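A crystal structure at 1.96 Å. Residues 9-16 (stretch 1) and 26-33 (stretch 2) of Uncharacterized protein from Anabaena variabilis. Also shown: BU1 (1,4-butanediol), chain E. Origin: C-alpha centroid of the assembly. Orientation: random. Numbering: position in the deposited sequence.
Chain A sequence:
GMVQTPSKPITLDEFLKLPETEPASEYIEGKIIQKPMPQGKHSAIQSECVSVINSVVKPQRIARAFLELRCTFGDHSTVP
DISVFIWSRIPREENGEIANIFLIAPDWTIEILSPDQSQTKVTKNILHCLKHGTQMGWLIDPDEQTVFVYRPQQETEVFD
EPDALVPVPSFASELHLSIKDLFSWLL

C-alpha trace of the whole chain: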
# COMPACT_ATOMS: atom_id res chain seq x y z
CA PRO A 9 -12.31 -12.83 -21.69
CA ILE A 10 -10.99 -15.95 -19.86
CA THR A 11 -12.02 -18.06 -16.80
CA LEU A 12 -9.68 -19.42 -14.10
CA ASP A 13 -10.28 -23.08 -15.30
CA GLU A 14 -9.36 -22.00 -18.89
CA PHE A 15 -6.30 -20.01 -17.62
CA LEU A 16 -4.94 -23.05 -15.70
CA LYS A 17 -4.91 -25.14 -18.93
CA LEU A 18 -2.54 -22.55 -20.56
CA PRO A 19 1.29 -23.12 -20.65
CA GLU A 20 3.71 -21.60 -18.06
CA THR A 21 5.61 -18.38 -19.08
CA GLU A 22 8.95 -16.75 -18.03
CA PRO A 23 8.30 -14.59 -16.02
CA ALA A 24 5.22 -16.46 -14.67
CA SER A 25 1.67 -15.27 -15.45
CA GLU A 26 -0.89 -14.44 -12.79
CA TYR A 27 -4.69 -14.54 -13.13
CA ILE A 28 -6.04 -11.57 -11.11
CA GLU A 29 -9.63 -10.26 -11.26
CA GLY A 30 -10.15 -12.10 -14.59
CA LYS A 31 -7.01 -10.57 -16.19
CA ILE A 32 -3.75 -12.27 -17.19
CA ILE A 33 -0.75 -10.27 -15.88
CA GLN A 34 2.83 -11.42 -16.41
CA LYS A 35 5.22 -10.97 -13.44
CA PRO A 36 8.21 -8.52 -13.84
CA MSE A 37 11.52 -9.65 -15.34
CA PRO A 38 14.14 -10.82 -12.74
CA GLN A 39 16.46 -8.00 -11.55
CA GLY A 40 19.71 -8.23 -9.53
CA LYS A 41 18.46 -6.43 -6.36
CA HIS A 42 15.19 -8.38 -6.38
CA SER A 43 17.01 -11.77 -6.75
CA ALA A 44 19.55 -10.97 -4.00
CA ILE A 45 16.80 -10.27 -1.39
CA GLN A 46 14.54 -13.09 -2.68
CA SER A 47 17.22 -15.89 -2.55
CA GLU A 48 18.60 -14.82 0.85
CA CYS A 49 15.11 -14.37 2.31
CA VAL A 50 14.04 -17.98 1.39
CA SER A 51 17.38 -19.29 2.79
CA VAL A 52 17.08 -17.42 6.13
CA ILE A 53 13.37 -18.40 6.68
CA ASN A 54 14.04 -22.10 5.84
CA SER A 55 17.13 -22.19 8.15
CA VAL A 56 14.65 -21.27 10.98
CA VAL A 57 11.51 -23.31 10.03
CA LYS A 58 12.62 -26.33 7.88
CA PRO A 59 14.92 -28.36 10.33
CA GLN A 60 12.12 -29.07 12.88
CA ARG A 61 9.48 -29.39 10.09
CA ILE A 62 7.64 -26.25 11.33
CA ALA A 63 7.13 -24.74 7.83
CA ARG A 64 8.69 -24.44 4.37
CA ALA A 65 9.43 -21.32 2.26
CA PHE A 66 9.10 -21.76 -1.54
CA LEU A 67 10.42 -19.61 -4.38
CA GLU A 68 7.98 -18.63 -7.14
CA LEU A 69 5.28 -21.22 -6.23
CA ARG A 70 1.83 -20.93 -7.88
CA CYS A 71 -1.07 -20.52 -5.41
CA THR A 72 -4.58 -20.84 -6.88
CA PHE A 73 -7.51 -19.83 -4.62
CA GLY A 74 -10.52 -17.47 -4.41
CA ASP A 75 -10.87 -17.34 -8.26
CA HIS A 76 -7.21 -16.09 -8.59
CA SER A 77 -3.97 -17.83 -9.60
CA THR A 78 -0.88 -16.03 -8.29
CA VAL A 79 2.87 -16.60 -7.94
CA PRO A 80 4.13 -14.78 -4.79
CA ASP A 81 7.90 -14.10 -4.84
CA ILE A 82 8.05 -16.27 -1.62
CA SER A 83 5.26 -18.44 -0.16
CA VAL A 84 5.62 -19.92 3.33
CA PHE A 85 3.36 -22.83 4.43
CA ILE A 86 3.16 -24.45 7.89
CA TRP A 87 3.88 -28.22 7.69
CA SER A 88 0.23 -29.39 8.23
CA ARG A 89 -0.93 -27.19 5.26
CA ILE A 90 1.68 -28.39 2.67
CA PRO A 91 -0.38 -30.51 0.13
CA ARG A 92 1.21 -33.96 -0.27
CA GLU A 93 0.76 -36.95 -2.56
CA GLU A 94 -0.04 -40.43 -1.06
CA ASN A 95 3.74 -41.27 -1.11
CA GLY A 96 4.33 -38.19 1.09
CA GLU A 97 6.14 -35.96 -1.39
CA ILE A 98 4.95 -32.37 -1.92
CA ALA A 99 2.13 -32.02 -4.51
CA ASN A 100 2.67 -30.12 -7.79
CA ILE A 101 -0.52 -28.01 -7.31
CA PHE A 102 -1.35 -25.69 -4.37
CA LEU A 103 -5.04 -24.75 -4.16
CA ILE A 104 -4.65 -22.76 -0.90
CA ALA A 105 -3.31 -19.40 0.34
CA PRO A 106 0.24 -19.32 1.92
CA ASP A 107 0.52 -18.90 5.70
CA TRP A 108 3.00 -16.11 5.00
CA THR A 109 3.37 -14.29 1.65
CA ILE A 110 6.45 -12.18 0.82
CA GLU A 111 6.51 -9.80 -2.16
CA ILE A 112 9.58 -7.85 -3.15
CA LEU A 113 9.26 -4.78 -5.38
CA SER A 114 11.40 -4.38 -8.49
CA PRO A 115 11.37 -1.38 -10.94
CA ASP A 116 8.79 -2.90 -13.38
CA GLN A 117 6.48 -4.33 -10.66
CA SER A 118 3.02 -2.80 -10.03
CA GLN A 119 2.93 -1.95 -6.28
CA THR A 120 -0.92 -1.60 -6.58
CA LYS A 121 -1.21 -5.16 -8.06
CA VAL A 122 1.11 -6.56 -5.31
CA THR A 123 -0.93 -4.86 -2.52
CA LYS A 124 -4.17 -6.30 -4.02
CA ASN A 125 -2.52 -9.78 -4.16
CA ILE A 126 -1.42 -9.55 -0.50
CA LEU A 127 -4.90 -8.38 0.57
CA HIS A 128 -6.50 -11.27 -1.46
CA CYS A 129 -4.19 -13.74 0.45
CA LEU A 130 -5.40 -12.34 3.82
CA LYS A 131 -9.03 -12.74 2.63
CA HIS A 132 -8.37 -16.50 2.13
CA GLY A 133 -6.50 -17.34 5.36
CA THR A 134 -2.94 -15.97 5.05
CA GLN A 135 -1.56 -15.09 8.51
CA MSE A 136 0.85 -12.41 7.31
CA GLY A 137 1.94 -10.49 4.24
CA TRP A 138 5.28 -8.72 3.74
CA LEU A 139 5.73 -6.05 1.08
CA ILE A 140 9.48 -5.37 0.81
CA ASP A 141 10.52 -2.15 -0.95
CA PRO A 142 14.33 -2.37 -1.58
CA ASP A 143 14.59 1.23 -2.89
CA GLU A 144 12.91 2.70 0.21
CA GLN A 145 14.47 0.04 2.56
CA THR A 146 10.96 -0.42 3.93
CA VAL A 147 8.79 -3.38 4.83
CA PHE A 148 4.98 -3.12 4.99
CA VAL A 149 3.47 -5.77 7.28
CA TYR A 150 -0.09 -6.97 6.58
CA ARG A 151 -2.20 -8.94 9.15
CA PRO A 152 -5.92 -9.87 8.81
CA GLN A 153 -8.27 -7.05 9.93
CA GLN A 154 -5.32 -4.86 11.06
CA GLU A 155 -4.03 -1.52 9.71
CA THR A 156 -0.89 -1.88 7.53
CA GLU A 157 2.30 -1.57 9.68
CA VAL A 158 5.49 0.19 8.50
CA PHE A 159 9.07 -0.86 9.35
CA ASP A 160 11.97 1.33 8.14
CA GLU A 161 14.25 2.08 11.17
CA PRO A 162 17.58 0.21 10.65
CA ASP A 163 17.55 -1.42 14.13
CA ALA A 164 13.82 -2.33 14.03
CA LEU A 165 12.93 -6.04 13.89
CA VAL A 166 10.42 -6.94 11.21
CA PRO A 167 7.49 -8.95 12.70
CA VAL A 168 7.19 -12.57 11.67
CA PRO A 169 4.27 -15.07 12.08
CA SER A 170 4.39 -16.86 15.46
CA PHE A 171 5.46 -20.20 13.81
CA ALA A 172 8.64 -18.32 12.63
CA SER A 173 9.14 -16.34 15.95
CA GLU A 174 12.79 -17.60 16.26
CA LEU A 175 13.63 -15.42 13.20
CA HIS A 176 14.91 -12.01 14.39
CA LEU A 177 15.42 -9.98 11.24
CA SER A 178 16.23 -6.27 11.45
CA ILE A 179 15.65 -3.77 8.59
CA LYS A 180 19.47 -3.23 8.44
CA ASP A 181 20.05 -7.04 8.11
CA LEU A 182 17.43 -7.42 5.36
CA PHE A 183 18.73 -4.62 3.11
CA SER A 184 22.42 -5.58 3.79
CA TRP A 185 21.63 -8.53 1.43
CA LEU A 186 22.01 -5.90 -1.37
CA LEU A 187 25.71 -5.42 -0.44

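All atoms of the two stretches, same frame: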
# COMPACT_ATOMS: atom_id res chain seq x y z
N PRO A 9 -11.14 -11.95 -21.79
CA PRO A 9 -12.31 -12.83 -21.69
C PRO A 9 -11.87 -14.29 -21.48
O PRO A 9 -11.85 -15.10 -22.41
CB PRO A 9 -13.04 -12.60 -23.03
CG PRO A 9 -11.97 -12.07 -23.98
CD PRO A 9 -10.71 -11.76 -23.19
N ILE A 10 -11.48 -14.62 -20.23
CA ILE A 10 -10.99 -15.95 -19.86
C ILE A 10 -11.37 -16.28 -18.40
O ILE A 10 -11.39 -15.40 -17.54
CB ILE A 10 -9.45 -16.02 -20.11
CG1 ILE A 10 -8.90 -17.44 -19.94
CG2 ILE A 10 -8.65 -14.99 -19.28
CD1 ILE A 10 -7.83 -17.80 -20.93
N THR A 11 -11.69 -17.57 -18.14
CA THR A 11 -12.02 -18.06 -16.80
C THR A 11 -10.76 -18.60 -16.15
O THR A 11 -9.76 -18.81 -16.85
CB THR A 11 -13.12 -19.14 -16.83
OG1 THR A 11 -12.63 -20.32 -17.46
CG2 THR A 11 -14.42 -18.67 -17.47
N LEU A 12 -10.81 -18.86 -14.83
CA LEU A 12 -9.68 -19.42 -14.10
C LEU A 12 -9.37 -20.85 -14.62
O LEU A 12 -8.22 -21.14 -14.91
CB LEU A 12 -9.93 -19.41 -12.58
CG LEU A 12 -8.89 -20.10 -11.69
CD1 LEU A 12 -7.52 -19.45 -11.80
CD2 LEU A 12 -9.33 -20.14 -10.26
N ASP A 13 -10.41 -21.70 -14.80
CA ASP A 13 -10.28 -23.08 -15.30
C ASP A 13 -9.59 -23.11 -16.67
O ASP A 13 -8.70 -23.93 -16.88
CB ASP A 13 -11.65 -23.78 -15.37
CG ASP A 13 -12.29 -24.08 -14.02
OD1 ASP A 13 -11.53 -24.30 -13.03
OD2 ASP A 13 -13.54 -24.15 -13.95
N GLU A 14 -9.96 -22.17 -17.57
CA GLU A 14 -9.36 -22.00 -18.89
C GLU A 14 -7.90 -21.54 -18.75
O GLU A 14 -7.02 -22.10 -19.40
CB GLU A 14 -10.16 -21.00 -19.74
CG GLU A 14 -11.45 -21.57 -20.32
CD GLU A 14 -12.47 -20.55 -20.80
OE1 GLU A 14 -12.10 -19.38 -21.03
OE2 GLU A 14 -13.65 -20.93 -20.96
N PHE A 15 -7.65 -20.54 -17.87
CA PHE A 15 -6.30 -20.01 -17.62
C PHE A 15 -5.32 -21.10 -17.17
O PHE A 15 -4.18 -21.11 -17.62
CB PHE A 15 -6.33 -18.87 -16.55
CG PHE A 15 -4.96 -18.48 -16.02
CD1 PHE A 15 -4.15 -17.60 -16.72
CD2 PHE A 15 -4.47 -19.04 -14.84
CE1 PHE A 15 -2.87 -17.28 -16.25
CE2 PHE A 15 -3.19 -18.72 -14.38
CZ PHE A 15 -2.40 -17.84 -15.08
N LEU A 16 -5.77 -21.99 -16.27
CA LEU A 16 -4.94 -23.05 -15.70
C LEU A 16 -4.56 -24.14 -16.72
O LEU A 16 -3.63 -24.89 -16.48
CB LEU A 16 -5.61 -23.66 -14.47
CG LEU A 16 -5.72 -22.75 -13.23
CD1 LEU A 16 -6.69 -23.31 -12.22
CD2 LEU A 16 -4.36 -22.50 -12.57
N GLU A 26 0.10 -14.42 -13.85
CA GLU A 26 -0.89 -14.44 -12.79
C GLU A 26 -2.26 -14.18 -13.38
O GLU A 26 -2.37 -13.51 -14.41
CB GLU A 26 -0.57 -13.41 -11.70
CG GLU A 26 0.75 -13.67 -10.99
CD GLU A 26 1.03 -12.77 -9.80
OE1 GLU A 26 1.05 -11.53 -9.99
OE2 GLU A 26 1.28 -13.29 -8.70
N TYR A 27 -3.29 -14.74 -12.75
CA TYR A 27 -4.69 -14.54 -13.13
C TYR A 27 -5.34 -13.79 -11.96
O TYR A 27 -5.56 -14.37 -10.89
CB TYR A 27 -5.38 -15.87 -13.47
CG TYR A 27 -6.83 -15.72 -13.86
CD1 TYR A 27 -7.20 -15.48 -15.18
CD2 TYR A 27 -7.84 -15.87 -12.92
CE1 TYR A 27 -8.54 -15.37 -15.55
CE2 TYR A 27 -9.18 -15.75 -13.27
CZ TYR A 27 -9.53 -15.51 -14.60
OH TYR A 27 -10.85 -15.38 -14.94
N ILE A 28 -5.54 -12.47 -12.15
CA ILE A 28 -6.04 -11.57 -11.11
C ILE A 28 -7.23 -10.82 -11.63
O ILE A 28 -7.12 -10.12 -12.64
CB ILE A 28 -4.93 -10.58 -10.65
CG1 ILE A 28 -3.61 -11.31 -10.29
CG2 ILE A 28 -5.44 -9.72 -9.48
CD1 ILE A 28 -2.38 -10.46 -10.42
N GLU A 29 -8.37 -10.95 -10.93
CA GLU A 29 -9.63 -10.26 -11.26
C GLU A 29 -10.03 -10.48 -12.74
O GLU A 29 -10.48 -9.55 -13.41
CB GLU A 29 -9.52 -8.76 -10.93
CG GLU A 29 -9.23 -8.49 -9.46
CD GLU A 29 -9.03 -7.05 -9.04
OE1 GLU A 29 -8.53 -6.25 -9.87
OE2 GLU A 29 -9.29 -6.73 -7.86
N GLY A 30 -9.83 -11.70 -13.22
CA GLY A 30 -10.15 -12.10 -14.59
C GLY A 30 -9.16 -11.70 -15.66
O GLY A 30 -9.38 -11.99 -16.83
N LYS A 31 -8.04 -11.04 -15.27
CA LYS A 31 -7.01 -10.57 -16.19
C LYS A 31 -5.73 -11.38 -16.06
O LYS A 31 -5.38 -11.82 -14.96
CB LYS A 31 -6.68 -9.08 -15.93
CG LYS A 31 -7.88 -8.13 -15.99
CD LYS A 31 -7.54 -6.77 -15.36
CE LYS A 31 -8.75 -5.90 -15.13
NZ LYS A 31 -9.53 -6.31 -13.92
N ILE A 32 -5.02 -11.57 -17.18
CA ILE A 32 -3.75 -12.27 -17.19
C ILE A 32 -2.65 -11.20 -17.14
O ILE A 32 -2.59 -10.34 -18.03
CB ILE A 32 -3.60 -13.24 -18.39
CG1 ILE A 32 -4.72 -14.30 -18.40
CG2 ILE A 32 -2.21 -13.89 -18.37
CD1 ILE A 32 -4.82 -15.17 -19.68
N ILE A 33 -1.84 -11.22 -16.07
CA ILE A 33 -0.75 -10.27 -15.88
C ILE A 33 0.54 -11.04 -15.66
O ILE A 33 0.64 -11.85 -14.72
CB ILE A 33 -1.00 -9.23 -14.74
CG1 ILE A 33 -2.36 -8.51 -14.89
CG2 ILE A 33 0.16 -8.21 -14.66
CD1 ILE A 33 -2.95 -8.00 -13.59
C1 BU1 E . -0.63 -23.07 -14.95
C2 BU1 E . -1.13 -21.79 -15.62
C3 BU1 E . 0.08 -21.18 -16.32
C4 BU1 E . -0.30 -19.90 -17.04
O5 BU1 E . -1.75 -23.80 -14.48
O6 BU1 E . 0.92 -19.36 -17.58
O HOH W 1 -12.67 -12.55 -17.23

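The contact joins the start of a short helix to a β-hairpin, and Tyr27 lies at its centre. The hairpin strands, 26-28 and 31-33, are tied by paired backbone hydrogen bonds between Glu26 and Ile33 and between Ile28 and Lys31, and they are linked by a type I' turn from Ile28 to Lys31. Tyr27 and Ile32 both direct their CA-to-CB bonds toward stretch 1, which makes this side of the hairpin an apolar surface with one polar hydroxyl. The contact buries 373 Å², summed over both sides.

Pro9 points away and takes no part, so the contact begins at Ile10. Its extended backbone presents a carbonyl to the hairpin, and Tyr27 OH donates a hydrogen bond to Ile10 O at 2.7 Å. The oxygen lies near the plane of the tyrosine ring, at its edge, where a phenolic hydroxyl can reach it, leaving a face of the ring for Leu12. A water also donates to Ile10 O at 3.1 Å and, weakly, to Gly30 O at 3.4 Å, adding a solvent link to the turn. The Ile10 side chain adds apolar packing: CG2 lies 3.8 Å from Tyr27 CE1 and 3.9 Å from Ile32 CD1. It also sits 3.9 Å from Gly30 O, a van der Waals contact at the turn. A branched aliphatic residue suits this place, since one methyl touches both the aromatic ring and the neighbouring isoleucine. Gly30 has a positive phi of 80°, a conformation that by itself favours glycine.

Thr11 points away from the hairpin and serves the helix instead. As its N-cap, with chi1 in the p well, it accepts a hydrogen bond at OG1 from Glu14 N, 3.3 Å away. Glu14 OE1 returns a weak bond, accepting from Thr11 N at 3.4 Å. This reciprocal pair satisfies two amide groups at the helix start, while the first turn is closed by Phe15 N donating to Thr11 O at 2.9 Å.

Leu12 packs over one face of the Tyr27 ring. Its CA is 4.1 Å from the ring centroid and 23° off the normal, a CH-pi contact, and its CD1 reaches Tyr27 CD2 at 3.8 Å. Leucine suits this position because its side chain extends the apolar contact begun by the backbone. Asp13 and Glu14 make no contact with the hairpin and are exposed, as befits charged side chains.

Phe15, in contrast, points toward stretch 2 and is buried. Tyr27 CB sits over one face of its ring, 3.5 Å from the centroid and only 10° off the normal, and Phe15 CD1 meets Ile32 CG1 at 3.7 Å. The two aromatic rings are oblique, with centroids 5.3 Å apart and planes at 34°. Phenylalanine thus offers a broad apolar surface that touches both strands. The butanediol continues this packing, with its C4 3.5 Å from Phe15 CZ, and its O5 donates to Leu16 O at 3.0 Å.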